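Long-range contacts in 2''-aminoglycoside nucleotidyltransferase (Klebsiella pneumoniae, PDB 4WQK), which catalyses transfer of a nucleotide from a nucleoside triphosphate to the 2''-hydroxyl of kanamycin, gentamicin and related aminoglycosides, so making the bacterium resistant: residues Thr8-Ile13 and Gly114-Arg119; Leu48-Glu53 and Cys88-Trp93; Ala128-Tyr133 and Glu151-Ala156; Asp132-Ala137 and Val167-Phe172. All blocks are in the same frame, centred on the assembly; numbering follows the deposited sequence. Where two conformers were deposited one is given.

How the contacts relate
Contact 2 lies within the N-terminal domain, contact 1 bridges that domain to the C-terminal one, and contacts 3 and 4 lie within the C-terminal domain. Contact 2 is backbone pairing of two strands, whereas contact 1 joins the first helix to a hairpin through a side chain-to-carbonyl bond. Contacts 3 and 4 share helix 126-139, packed by helix 147-160 in one and by helix 162-176 in the other; both rely on aromatic rings and aliphatic groups. Contact 3 is the buried one, the others only partly. Across the interdomain cleft, E89 OE2 of contact 2 comes within 3.9 Å of D132 OD2, two acidic oxygens close together that both bond to glycerol.

Contact 1 of 4, residues Thr8-Ile13 and Gly114-Arg119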
loop_
_atom_site.group_PDB
_atom_site.type_symbol
_atom_site.label_atom_id
_atom_site.label_comp_id
_atom_site.label_asym_id
_atom_site.label_seq_id
_atom_site.Cartn_x
_atom_site.Cartn_y
_atom_site.Cartn_z
ATOM N N THR A 8 -14.160 4.561 -7.413
ATOM C CA THR A 8 -14.360 4.403 -8.853
ATOM C C THR A 8 -12.997 4.386 -9.546
ATOM O O THR A 8 -12.743 3.555 -10.439
ATOM C CB THR A 8 -15.231 5.523 -9.415
ATOM O OG1 THR A 8 -16.536 5.440 -8.826
ATOM C CG2 THR A 8 -15.362 5.374 -10.913
ATOM N N LEU A 9 -12.059 5.241 -9.100
ATOM C CA LEU A 9 -10.730 5.274 -9.691
ATOM C C LEU A 9 -9.927 4.010 -9.424
ATOM O O LEU A 9 -9.264 3.478 -10.332
ATOM C CB LEU A 9 -9.968 6.515 -9.190
ATOM C CG LEU A 9 -8.549 6.612 -9.760
ATOM C CD1 LEU A 9 -8.565 6.774 -11.282
ATOM C CD2 LEU A 9 -7.894 7.841 -9.118
ATOM N N ILE A 10 -9.957 3.493 -8.195
ATOM C CA ILE A 10 -9.331 2.230 -7.847
ATOM C C ILE A 10 -9.876 1.128 -8.761
ATOM O O ILE A 10 -9.092 0.334 -9.318
ATOM C CB ILE A 10 -9.565 1.865 -6.355
ATOM C CG1 ILE A 10 -8.734 2.789 -5.467
ATOM C CG2 ILE A 10 -9.182 0.415 -6.108
ATOM C CD1 ILE A 10 -9.135 2.724 -3.964
ATOM N N HIS A 11 -11.190 1.085 -8.922
ATOM C CA HIS A 11 -11.748 0.031 -9.795
ATOM C C HIS A 11 -11.258 0.218 -11.239
ATOM O O HIS A 11 -10.902 -0.792 -11.924
ATOM C CB HIS A 11 -13.286 -0.005 -9.759
ATOM C CG HIS A 11 -13.842 -0.625 -8.502
ATOM N ND1 HIS A 11 -15.127 -1.131 -8.456
ATOM C CD2 HIS A 11 -13.311 -0.831 -7.275
ATOM C CE1 HIS A 11 -15.356 -1.619 -7.245
ATOM N NE2 HIS A 11 -14.273 -1.437 -6.504
ATOM N N LYS A 12 -11.226 1.445 -11.741
ATOM C CA LYS A 12 -10.699 1.645 -13.109
ATOM C C LYS A 12 -9.240 1.221 -13.261
ATOM O O LYS A 12 -8.880 0.597 -14.274
ATOM C CB LYS A 12 -10.813 3.102 -13.548
ATOM C CG LYS A 12 -12.193 3.562 -13.871
ATOM C CD LYS A 12 -12.220 5.044 -14.277
ATOM C CE LYS A 12 -13.622 5.445 -14.724
ATOM N NZ LYS A 12 -13.955 6.791 -14.200
ATOM N N ILE A 13 -8.379 1.573 -12.304
ATOM C CA ILE A 13 -6.973 1.192 -12.370
ATOM C C ILE A 13 -6.832 -0.322 -12.361
ATOM O O ILE A 13 -6.071 -0.894 -13.183
ATOM C CB ILE A 13 -6.207 1.808 -11.200
ATOM C CG1 ILE A 13 -6.139 3.314 -11.391
ATOM C CG2 ILE A 13 -4.793 1.256 -11.130
ATOM C CD1 ILE A 13 -5.742 4.046 -10.091
ATOM N N GLY A 114 -8.484 -8.588 0.103
ATOM C CA GLY A 114 -9.336 -7.493 0.533
ATOM C C GLY A 114 -10.510 -7.353 -0.419
ATOM O O GLY A 114 -10.580 -8.048 -1.449
ATOM N N VAL A 115 -11.445 -6.480 -0.068
ATOM C CA VAL A 115 -12.614 -6.212 -0.906
ATOM C C VAL A 115 -12.899 -4.740 -0.801
ATOM O O VAL A 115 -12.880 -4.194 0.304
ATOM C CB VAL A 115 -13.886 -6.996 -0.477
ATOM C CG1 VAL A 115 -15.078 -6.659 -1.397
ATOM C CG2 VAL A 115 -13.671 -8.493 -0.420
ATOM N N ILE A 116 -13.068 -4.081 -1.954
ATOM C CA ILE A 116 -13.468 -2.676 -2.005
ATOM C C ILE A 116 -14.748 -2.573 -2.850
ATOM O O ILE A 116 -14.716 -2.845 -4.073
ATOM C CB ILE A 116 -12.352 -1.796 -2.602
ATOM C CG1 ILE A 116 -11.089 -1.837 -1.722
ATOM C CG2 ILE A 116 -12.879 -0.342 -2.808
ATOM C CD1 ILE A 116 -9.891 -1.073 -2.318
ATOM N N ALA A 117 -15.873 -2.213 -2.230
ATOM C CA ALA A 117 -17.143 -2.056 -2.925
ATOM C C ALA A 117 -17.439 -3.288 -3.781
ATOM O O ALA A 117 -17.782 -3.191 -4.967
ATOM C CB ALA A 117 -17.147 -0.796 -3.777
ATOM N N GLY A 118 -17.302 -4.444 -3.137
ATOM C CA GLY A 118 -17.678 -5.718 -3.739
ATOM C C GLY A 118 -16.645 -6.360 -4.622
ATOM O O GLY A 118 -16.856 -7.470 -5.080
ATOM N N ARG A 119 -15.543 -5.667 -4.848
ATOM C CA ARG A 119 -14.505 -6.146 -5.767
ATOM C C ARG A 119 -13.373 -6.735 -4.953
ATOM O O ARG A 119 -12.754 -6.019 -4.147
ATOM C CB ARG A 119 -13.920 -4.994 -6.595
ATOM C CG ARG A 119 -12.974 -5.495 -7.701
ATOM C CD ARG A 119 -12.083 -4.383 -8.158
ATOM N NE ARG A 119 -11.517 -4.604 -9.495
ATOM C CZ ARG A 119 -10.537 -5.442 -9.795
ATOM N NH1 ARG A 119 -9.962 -6.211 -8.866
ATOM N NH2 ARG A 119 -10.125 -5.511 -11.059
HETATM O O HOH W 1 -12.375 -3.102 -11.638
#
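H11 carries its CG anti to the carbonyl carbon (chi1 -76°), and R119 carries its own anti to the backbone N (chi1 -172°); from these starts the imidazole and the extended arginine chain pass alongside, pointing opposite ways. NE2 of H11 donates to the carbonyl O of I116 at 2.8 Å, with an N-H...O angle of 148°. The oxygen lies close to the ring plane, but the donor sits well above the carbonyl plane. On the opposite face of that carbonyl R119 N donates to I116 O at 3.0 Å, closing the type I' turn I116-R119 of a beta hairpin, so two donors grip one oxygen. CD of R119 lies over one face of the imidazole, displaced toward the rim, 4.0 Å from the centroid of the H11 ring, while CB of A117 touches H11 CE1. A water bridges H11 O and R119 NE, 2.8 Å from each; farther out, R119 NH2 forms a salt bridge with D18. Beside this polar cluster, I10 CG2 meets I116 CD1 at 4.1 Å, the two side chains roughly perpendicular. The hairpin of the C-terminal domain thus rests on helix 5-19 of the N-terminal domain, with W30 of helix 28-36 touching both I10 and I116.

Contact 2 of 4, residues Leu48-Glu53 and Cys88-Trp93; sequences LTFPGE and CEPAWW
T49 OG1 and E89 OE2 are tied together by one water that donates to both, 2.9 Å from T49 OG1 and 3.0 Å from E89 OE2; T49 OG1 also bonds to N124, and E89 OE2 to a glycerol. Both side chains stand on one face of a parallel pair, strands 46-51 and 84-93, in the central mixed sheet of the nucleotidyltransferase fold. Four backbone bonds join them: E89 N to L48 O, F50 N to E89 O, A91 N to F50 O and G52 N to A91 O; the last continues the pairing to the residue after strand 46-51. The directions of strands 48-51 and 88-93 differ by 40°, consistent with the twist of the sheet. T49 CG2 packs on A91 CB at 3.7 Å. On the other face F50 holds CG between the backbone N and the carbonyl carbon (chi1 63°). Its ring lies against the neighbouring strand, with P90 CA over its centre, 3.8 Å from the centroid of the F50 ring, and CE1 3.8 Å from C88 CB. Helix 55-64 covers this face through L58. W92 lies near A101, which binds kanamycin A. Its indole is laid over the start of the 3-10 segment at G52-E53, with G52 CA 3.6 Å from the centroid of the six-membered ring of W92.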
loop_
_atom_site.group_PDB
_atom_site.type_symbol
_atom_site.label_atom_id
_atom_site.label_comp_id
_atom_site.label_asym_id
_atom_site.label_seq_id
_atom_site.Cartn_x
_atom_site.Cartn_y
_atom_site.Cartn_z
ATOM N N LEU A 48 -0.252 2.404 -4.014
ATOM C CA LEU A 48 -0.165 1.183 -4.814
ATOM C C LEU A 48 1.230 0.639 -4.765
ATOM O O LEU A 48 2.208 1.393 -4.797
ATOM C CB LEU A 48 -0.488 1.444 -6.299
ATOM C CG LEU A 48 -1.876 2.003 -6.599
ATOM C CD1 LEU A 48 -1.992 2.447 -8.058
ATOM C CD2 LEU A 48 -2.951 0.931 -6.290
ATOM N N THR A 49 1.311 -0.689 -4.739
ATOM C CA THR A 49 2.581 -1.385 -4.867
ATOM C C THR A 49 2.549 -2.119 -6.220
ATOM O O THR A 49 1.591 -2.822 -6.527
ATOM C CB THR A 49 2.783 -2.364 -3.715
ATOM O OG1 THR A 49 2.796 -1.645 -2.469
ATOM C CG2 THR A 49 4.123 -3.071 -3.872
ATOM N N PHE A 50 3.605 -1.955 -7.015
ATOM C CA PHE A 50 3.589 -2.470 -8.401
ATOM C C PHE A 50 4.881 -3.256 -8.696
ATOM O O PHE A 50 5.922 -2.966 -8.111
ATOM C CB PHE A 50 3.459 -1.318 -9.420
ATOM C CG PHE A 50 4.622 -0.351 -9.401
ATOM C CD1 PHE A 50 4.663 0.765 -8.517
ATOM C CD2 PHE A 50 5.721 -0.538 -10.247
ATOM C CE1 PHE A 50 5.733 1.646 -8.473
ATOM C CE2 PHE A 50 6.786 0.347 -10.202
ATOM C CZ PHE A 50 6.806 1.444 -9.332
ATOM N N PRO A 51 4.816 -4.202 -9.649
ATOM C CA PRO A 51 6.051 -4.893 -10.055
ATOM C C PRO A 51 7.067 -3.923 -10.648
ATOM O O PRO A 51 6.811 -3.274 -11.673
ATOM C CB PRO A 51 5.551 -5.896 -11.107
ATOM C CG PRO A 51 4.135 -6.136 -10.721
ATOM C CD PRO A 51 3.610 -4.780 -10.276
ATOM N N GLY A 52 8.224 -3.835 -10.020
ATOM C CA GLY A 52 9.183 -2.796 -10.380
ATOM C C GLY A 52 9.611 -2.844 -11.826
ATOM O O GLY A 52 9.887 -1.807 -12.465
ATOM N N GLU A 53 9.701 -4.070 -12.344
ATOM C CA GLU A 53 10.235 -4.277 -13.694
ATOM C C GLU A 53 9.130 -4.043 -14.750
ATOM O O GLU A 53 9.414 -4.048 -15.967
ATOM C CB GLU A 53 10.862 -5.676 -13.826
ATOM C CG GLU A 53 9.880 -6.836 -14.078
ATOM C CD GLU A 53 8.962 -7.241 -12.916
ATOM O OE1 GLU A 53 9.053 -6.708 -11.797
ATOM O OE2 GLU A 53 8.128 -8.157 -13.150
ATOM N N CYS A 88 2.938 5.536 -5.453
ATOM C CA CYS A 88 3.261 4.258 -6.037
ATOM C C CYS A 88 4.668 3.781 -5.656
ATOM O O CYS A 88 5.617 4.547 -5.805
ATOM C CB CYS A 88 3.174 4.367 -7.559
ATOM S SG CYS A 88 1.534 4.776 -8.149
ATOM N N GLU A 89 4.796 2.552 -5.151
ATOM C CA GLU A 89 6.124 2.034 -4.845
ATOM C C GLU A 89 6.353 0.649 -5.455
ATOM O O GLU A 89 5.426 -0.173 -5.538
ATOM C CB GLU A 89 6.353 1.992 -3.331
ATOM C CG GLU A 89 5.463 1.078 -2.544
ATOM C CD GLU A 89 5.929 0.956 -1.079
ATOM O OE1 GLU A 89 7.142 0.988 -0.835
ATOM O OE2 GLU A 89 5.091 0.847 -0.177
ATOM N N PRO A 90 7.590 0.395 -5.885
ATOM C CA PRO A 90 7.883 -0.894 -6.533
ATOM C C PRO A 90 8.067 -2.025 -5.530
ATOM O O PRO A 90 8.502 -1.826 -4.373
ATOM C CB PRO A 90 9.205 -0.635 -7.260
ATOM C CG PRO A 90 9.881 0.427 -6.405
ATOM C CD PRO A 90 8.721 1.333 -5.967
ATOM N N ALA A 91 7.741 -3.227 -6.005
ATOM C CA ALA A 91 8.144 -4.467 -5.345
ATOM C C ALA A 91 8.884 -5.282 -6.399
ATOM O O ALA A 91 8.628 -5.147 -7.593
ATOM C CB ALA A 91 6.959 -5.216 -4.805
ATOM N N TRP A 92 9.803 -6.121 -5.929
ATOM C CA TRP A 92 10.733 -6.827 -6.836
ATOM C C TRP A 92 10.619 -8.331 -6.657
ATOM O O TRP A 92 10.433 -8.825 -5.538
ATOM C CB TRP A 92 12.172 -6.350 -6.592
ATOM C CG TRP A 92 12.281 -4.847 -6.787
ATOM C CD1 TRP A 92 12.239 -3.890 -5.808
ATOM C CD2 TRP A 92 12.419 -4.165 -8.033
ATOM N NE1 TRP A 92 12.310 -2.641 -6.390
ATOM C CE2 TRP A 92 12.437 -2.782 -7.746
ATOM C CE3 TRP A 92 12.502 -4.587 -9.366
ATOM C CZ2 TRP A 92 12.557 -1.811 -8.759
ATOM C CZ3 TRP A 92 12.624 -3.640 -10.364
ATOM C CH2 TRP A 92 12.660 -2.260 -10.050
ATOM N N TRP A 93 10.688 -9.065 -7.761
ATOM C CA TRP A 93 10.510 -10.513 -7.701
ATOM C C TRP A 93 11.600 -11.167 -6.877
ATOM O O TRP A 93 12.788 -10.900 -7.093
ATOM C CB TRP A 93 10.514 -11.113 -9.113
ATOM C CG TRP A 93 10.124 -12.574 -9.097
ATOM C CD1 TRP A 93 10.946 -13.635 -9.272
ATOM C CD2 TRP A 93 8.824 -13.096 -8.842
ATOM N NE1 TRP A 93 10.236 -14.824 -9.188
ATOM C CE2 TRP A 93 8.936 -14.512 -8.868
ATOM C CE3 TRP A 93 7.574 -12.511 -8.581
ATOM C CZ2 TRP A 93 7.837 -15.349 -8.665
ATOM C CZ3 TRP A 93 6.469 -13.349 -8.383
ATOM C CH2 TRP A 93 6.624 -14.765 -8.422
HETATM O O HOH W 2 2.293 0.998 -1.319
HETATM O O HOH W 3 10.994 -7.744 -10.327
#

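Contact 3 of 4, residues Ala128-Tyr133 and Glu151-Ala156; sequences AIIWDY and ESYRLA
Segments 128-133 and 151-156 run roughly antiparallel, their axes 10.1 Å apart at closest approach and their directions 140° apart, with I130 and A156 the nearest pair by CA. Y133 and Y153 carry much of the contact. Their side chains point opposite ways as they pass, and the edge of the Y153 ring is turned toward the face of the Y133 ring in an offset edge-to-face pair, centroids 5.3 Å apart and planes at 64°. Y153 holds CG anti to the backbone N (chi1 178°). Its CD1 meets Y133 CG at 3.5 Å. The CB of Y153 lies over the same phenol, shifted toward the rim and 4.1 Å from the centroid of the Y133 ring. This is a helix-to-helix interface in the C-terminal domain, which forms one wall of the cleft where kanamycin binds. Farther along, Y133 OH comes to 3.2 Å from S152 CB. I130 packs beside Y153: its CG2 branch touches Y153 CE1 at 4.1 Å, the aliphatic chain set crosswise to the tyrosine, and its CG1 meets A156 CB at 3.8 Å. I129 adds a looser touch of CG2 on A156 CB. V165 of helix 162-176 packs on both I130 and Y153, and I32 of helix 28-36 on I129 and Y133.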
loop_
_atom_site.group_PDB
_atom_site.type_symbol
_atom_site.label_atom_id
_atom_site.label_comp_id
_atom_site.label_asym_id
_atom_site.label_seq_id
_atom_site.Cartn_x
_atom_site.Cartn_y
_atom_site.Cartn_z
ATOM N N ALA A 128 3.358 -5.866 6.341
ATOM C CA ALA A 128 3.921 -4.790 5.528
ATOM C C ALA A 128 3.322 -3.437 5.850
ATOM O O ALA A 128 4.034 -2.426 5.885
ATOM C CB ALA A 128 3.745 -5.107 4.015
ATOM N N ILE A 129 2.009 -3.419 6.060
ATOM C CA ILE A 129 1.306 -2.187 6.415
ATOM C C ILE A 129 1.864 -1.626 7.722
ATOM O O ILE A 129 2.221 -0.429 7.846
ATOM C CB ILE A 129 -0.205 -2.455 6.517
ATOM C CG1 ILE A 129 -0.761 -2.783 5.139
ATOM C CG2 ILE A 129 -0.960 -1.286 7.165
ATOM C CD1 ILE A 129 -2.203 -3.348 5.190
ATOM N N ILE A 130 2.008 -2.495 8.711
ATOM C CA ILE A 130 2.464 -2.071 10.031
ATOM C C ILE A 130 3.963 -1.697 9.996
ATOM O O ILE A 130 4.375 -0.710 10.616
ATOM C CB ILE A 130 2.175 -3.188 11.045
ATOM C CG1 ILE A 130 0.668 -3.276 11.231
ATOM C CG2 ILE A 130 2.875 -2.929 12.390
ATOM C CD1 ILE A 130 0.227 -4.490 11.949
ATOM N N TRP A 131 4.777 -2.453 9.251
ATOM C CA TRP A 131 6.182 -2.141 9.085
ATOM C C TRP A 131 6.402 -0.689 8.624
ATOM O O TRP A 131 7.312 -0.021 9.105
ATOM C CB TRP A 131 6.781 -3.107 8.066
ATOM C CG TRP A 131 8.268 -3.181 7.961
ATOM C CD1 TRP A 131 9.054 -2.628 6.970
ATOM C CD2 TRP A 131 9.156 -3.920 8.810
ATOM N NE1 TRP A 131 10.367 -2.984 7.157
ATOM C CE2 TRP A 131 10.471 -3.750 8.297
ATOM C CE3 TRP A 131 8.987 -4.691 9.975
ATOM C CZ2 TRP A 131 11.577 -4.352 8.888
ATOM C CZ3 TRP A 131 10.071 -5.271 10.557
ATOM C CH2 TRP A 131 11.371 -5.114 10.011
ATOM N N ASP A 132 5.579 -0.216 7.686
ATOM C CA ASP A 132 5.748 1.164 7.217
ATOM C C ASP A 132 5.487 2.181 8.296
ATOM O O ASP A 132 6.082 3.268 8.298
ATOM C CB ASP A 132 4.828 1.451 6.028
ATOM C CG ASP A 132 5.586 1.458 4.723
ATOM O OD1 ASP A 132 6.837 1.373 4.763
ATOM O OD2 ASP A 132 4.943 1.509 3.660
ATOM N N TYR A 133 4.569 1.894 9.224
ATOM C CA TYR A 133 4.393 2.794 10.347
ATOM C C TYR A 133 5.639 2.867 11.234
ATOM O O TYR A 133 5.891 3.871 11.873
ATOM C CB TYR A 133 3.208 2.401 11.237
ATOM C CG TYR A 133 1.870 2.740 10.638
ATOM C CD1 TYR A 133 1.339 4.014 10.733
ATOM C CD2 TYR A 133 1.133 1.765 9.984
ATOM C CE1 TYR A 133 0.079 4.308 10.153
ATOM C CE2 TYR A 133 -0.106 2.037 9.422
ATOM C CZ TYR A 133 -0.619 3.302 9.508
ATOM O OH TYR A 133 -1.850 3.524 8.924
ATOM N N GLU A 151 -4.981 6.389 14.598
ATOM C CA GLU A 151 -6.145 5.511 14.538
ATOM C C GLU A 151 -5.965 4.383 13.530
ATOM O O GLU A 151 -6.376 3.243 13.808
ATOM C CB GLU A 151 -7.406 6.312 14.204
ATOM C CG GLU A 151 -7.779 7.267 15.318
ATOM C CD GLU A 151 -9.020 8.100 15.022
ATOM O OE1 GLU A 151 -9.414 8.198 13.834
ATOM O OE2 GLU A 151 -9.598 8.661 15.984
ATOM N N SER A 152 -5.387 4.671 12.365
ATOM C CA SER A 152 -5.223 3.633 11.350
ATOM C C SER A 152 -4.206 2.599 11.844
ATOM O O SER A 152 -4.400 1.385 11.662
ATOM C CB SER A 152 -4.795 4.227 9.998
ATOM O OG SER A 152 -5.900 4.730 9.253
ATOM N N TYR A 153 -3.136 3.067 12.502
ATOM C CA TYR A 153 -2.164 2.152 13.099
ATOM C C TYR A 153 -2.801 1.218 14.106
ATOM O O TYR A 153 -2.586 -0.004 14.036
ATOM C CB TYR A 153 -1.035 2.929 13.778
ATOM C CG TYR A 153 0.008 2.075 14.475
ATOM C CD1 TYR A 153 0.936 1.341 13.739
ATOM C CD2 TYR A 153 0.051 1.973 15.857
ATOM C CE1 TYR A 153 1.900 0.554 14.355
ATOM C CE2 TYR A 153 1.019 1.167 16.484
ATOM C CZ TYR A 153 1.941 0.486 15.730
ATOM O OH TYR A 153 2.896 -0.300 16.357
ATOM N N ARG A 154 -3.582 1.767 15.043
ATOM C CA ARG A 154 -4.161 0.906 16.065
ATOM C C ARG A 154 -5.151 -0.069 15.451
ATOM O O ARG A 154 -5.218 -1.196 15.902
ATOM C CB ARG A 154 -4.826 1.693 17.188
ATOM C CG ARG A 154 -3.838 2.273 18.170
ATOM C CD ARG A 154 -4.650 2.902 19.295
ATOM N NE ARG A 154 -3.894 4.019 19.907
ATOM C CZ ARG A 154 -3.239 4.020 21.070
ATOM N NH1 ARG A 154 -3.259 2.980 21.868
ATOM N NH2 ARG A 154 -2.595 5.103 21.449
ATOM N N LEU A 155 -5.853 0.334 14.403
ATOM C CA LEU A 155 -6.741 -0.589 13.694
ATOM C C LEU A 155 -5.988 -1.754 13.043
ATOM O O LEU A 155 -6.392 -2.915 13.174
ATOM C CB LEU A 155 -7.513 0.185 12.656
ATOM C CG LEU A 155 -8.581 -0.524 11.872
ATOM C CD1 LEU A 155 -9.447 -1.372 12.830
ATOM C CD2 LEU A 155 -9.401 0.574 11.204
ATOM N N ALA A 156 -4.895 -1.481 12.352
ATOM C CA ALA A 156 -4.032 -2.524 11.807
ATOM C C ALA A 156 -3.490 -3.420 12.932
ATOM O O ALA A 156 -3.482 -4.646 12.809
ATOM C CB ALA A 156 -2.902 -1.891 11.018
#

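Contact 4 of 4, residues Asp132-Ala137 and Val167-Phe172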
loop_
_atom_site.group_PDB
_atom_site.type_symbol
_atom_site.label_atom_id
_atom_site.label_comp_id
_atom_site.label_asym_id
_atom_site.label_seq_id
_atom_site.Cartn_x
_atom_site.Cartn_y
_atom_site.Cartn_z
ATOM N N ASP A 132 5.579 -0.216 7.686
ATOM C CA ASP A 132 5.748 1.164 7.217
ATOM C C ASP A 132 5.487 2.181 8.296
ATOM O O ASP A 132 6.082 3.268 8.298
ATOM C CB ASP A 132 4.828 1.451 6.028
ATOM C CG ASP A 132 5.586 1.458 4.723
ATOM O OD1 ASP A 132 6.837 1.373 4.763
ATOM O OD2 ASP A 132 4.943 1.509 3.660
ATOM N N TYR A 133 4.569 1.894 9.224
ATOM C CA TYR A 133 4.393 2.794 10.347
ATOM C C TYR A 133 5.639 2.867 11.234
ATOM O O TYR A 133 5.891 3.871 11.873
ATOM C CB TYR A 133 3.208 2.401 11.237
ATOM C CG TYR A 133 1.870 2.740 10.638
ATOM C CD1 TYR A 133 1.339 4.014 10.733
ATOM C CD2 TYR A 133 1.133 1.765 9.984
ATOM C CE1 TYR A 133 0.079 4.308 10.153
ATOM C CE2 TYR A 133 -0.106 2.037 9.422
ATOM C CZ TYR A 133 -0.619 3.302 9.508
ATOM O OH TYR A 133 -1.850 3.524 8.924
ATOM N N PHE A 134 6.435 1.801 11.269
ATOM C CA PHE A 134 7.649 1.844 12.053
ATOM C C PHE A 134 8.651 2.845 11.469
ATOM O O PHE A 134 9.310 3.581 12.214
ATOM C CB PHE A 134 8.293 0.449 12.174
ATOM C CG PHE A 134 7.408 -0.575 12.860
ATOM C CD1 PHE A 134 6.403 -0.195 13.753
ATOM C CD2 PHE A 134 7.621 -1.928 12.616
ATOM C CE1 PHE A 134 5.604 -1.174 14.383
ATOM C CE2 PHE A 134 6.822 -2.904 13.248
ATOM C CZ PHE A 134 5.842 -2.514 14.139
ATOM N N TYR A 135 8.748 2.895 10.137
ATOM C CA TYR A 135 9.585 3.947 9.536
ATOM C C TYR A 135 9.065 5.337 9.879
ATOM O O TYR A 135 9.855 6.249 10.179
ATOM C CB TYR A 135 9.652 3.817 8.023
ATOM C CG TYR A 135 10.346 2.598 7.484
ATOM C CD1 TYR A 135 11.714 2.399 7.692
ATOM C CD2 TYR A 135 9.642 1.671 6.760
ATOM C CE1 TYR A 135 12.352 1.260 7.151
ATOM C CE2 TYR A 135 10.248 0.564 6.218
ATOM C CZ TYR A 135 11.598 0.344 6.446
ATOM O OH TYR A 135 12.210 -0.787 5.894
ATOM N N TYR A 136 7.745 5.496 9.819
ATOM C CA TYR A 136 7.115 6.766 10.132
ATOM C C TYR A 136 7.435 7.182 11.577
ATOM O O TYR A 136 7.702 8.368 11.847
ATOM C CB TYR A 136 5.600 6.642 9.855
ATOM C CG TYR A 136 4.829 7.929 10.044
ATOM C CD1 TYR A 136 5.325 9.136 9.572
ATOM C CD2 TYR A 136 3.610 7.936 10.698
ATOM C CE1 TYR A 136 4.608 10.316 9.731
ATOM C CE2 TYR A 136 2.889 9.116 10.876
ATOM C CZ TYR A 136 3.398 10.303 10.397
ATOM O OH TYR A 136 2.704 11.487 10.570
ATOM N N ALA A 137 7.459 6.233 12.513
ATOM C CA ALA A 137 7.760 6.566 13.908
ATOM C C ALA A 137 9.197 7.076 14.087
ATOM O O ALA A 137 9.478 7.874 14.990
ATOM C CB ALA A 137 7.517 5.370 14.814
ATOM N N VAL A 167 6.259 -8.546 18.295
ATOM C CA VAL A 167 7.378 -9.256 17.713
ATOM C C VAL A 167 7.915 -8.525 16.460
ATOM O O VAL A 167 9.132 -8.403 16.271
ATOM C CB VAL A 167 6.976 -10.722 17.396
ATOM C CG1 VAL A 167 8.100 -11.417 16.718
ATOM C CG2 VAL A 167 6.615 -11.478 18.706
ATOM N N LEU A 168 7.026 -8.028 15.605
ATOM C CA LEU A 168 7.444 -7.272 14.424
ATOM C C LEU A 168 8.195 -6.004 14.785
ATOM O O LEU A 168 9.210 -5.684 14.170
ATOM C CB LEU A 168 6.219 -6.904 13.578
ATOM C CG LEU A 168 6.523 -6.593 12.111
ATOM C CD1 LEU A 168 7.000 -7.822 11.373
ATOM C CD2 LEU A 168 5.238 -6.028 11.470
ATOM N N ARG A 169 7.706 -5.270 15.783
ATOM C CA ARG A 169 8.364 -4.033 16.229
ATOM C C ARG A 169 9.791 -4.361 16.712
ATOM O O ARG A 169 10.733 -3.614 16.470
ATOM C CB ARG A 169 7.576 -3.331 17.340
ATOM C CG ARG A 169 7.985 -1.888 17.549
ATOM C CD ARG A 169 7.187 -1.257 18.712
ATOM N NE ARG A 169 5.807 -1.753 18.749
ATOM C CZ ARG A 169 5.206 -2.274 19.824
ATOM N NH1 ARG A 169 5.851 -2.355 20.993
ATOM N NH2 ARG A 169 3.946 -2.711 19.732
ATOM N N ALA A 170 9.934 -5.464 17.455
ATOM C CA ALA A 170 11.227 -5.864 17.967
ATOM C C ALA A 170 12.182 -6.226 16.816
ATOM O O ALA A 170 13.365 -5.921 16.851
ATOM C CB ALA A 170 11.061 -7.033 18.961
ATOM N N ALA A 171 11.634 -6.873 15.795
ATOM C CA ALA A 171 12.452 -7.230 14.636
ATOM C C ALA A 171 12.901 -5.979 13.887
ATOM O O ALA A 171 14.045 -5.933 13.432
ATOM C CB ALA A 171 11.660 -8.184 13.672
ATOM N N PHE A 172 12.021 -4.988 13.772
ATOM C CA PHE A 172 12.380 -3.714 13.160
ATOM C C PHE A 172 13.505 -3.040 13.955
ATOM O O PHE A 172 14.508 -2.580 13.382
ATOM C CB PHE A 172 11.129 -2.836 13.041
ATOM C CG PHE A 172 11.376 -1.496 12.361
ATOM C CD1 PHE A 172 11.845 -0.392 13.061
ATOM C CD2 PHE A 172 11.071 -1.373 10.994
ATOM C CE1 PHE A 172 12.071 0.824 12.435
ATOM C CE2 PHE A 172 11.280 -0.152 10.354
ATOM C CZ PHE A 172 11.771 0.936 11.062
#
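An aromatic cluster of F134, Y135 and F172 joins helix 126-139 to helix 162-176 among the helices of the C-terminal domain, the two segments crossing at -54°. F172 holds CG anti to the backbone N (chi1 -178°); its ring has F134 over a face and Y135 at its edge. F134 CB sits directly over the centre of that face, 3.4 Å from the centroid of the F172 ring, and the F134 ring turns its edge toward the same face in an offset edge-to-face pair, centroids 5.4 Å apart. F172 in turn presents its own edge to the face of Y135, planes 76° apart; its CE2 lies over the tyrosine near the rim, 3.7 Å from Y135 CE1. The hydroxyl of Y135 is engaged beyond this pair, hydrogen-bonded to Y176 OH and W131 NE1, and W131 also meets F172 edge-to-face. The outer end of the F134 ring lies against the backbone of helix 162-176, CE2 reaching R169 CA at 3.5 Å. L168 CG touches F134 CE2 at 3.9 Å. R169 runs nearly perpendicular to F134, and its aliphatic part does the packing: CG lies over the ring face, displaced toward the rim, 4.3 Å from the centroid of the F134 ring.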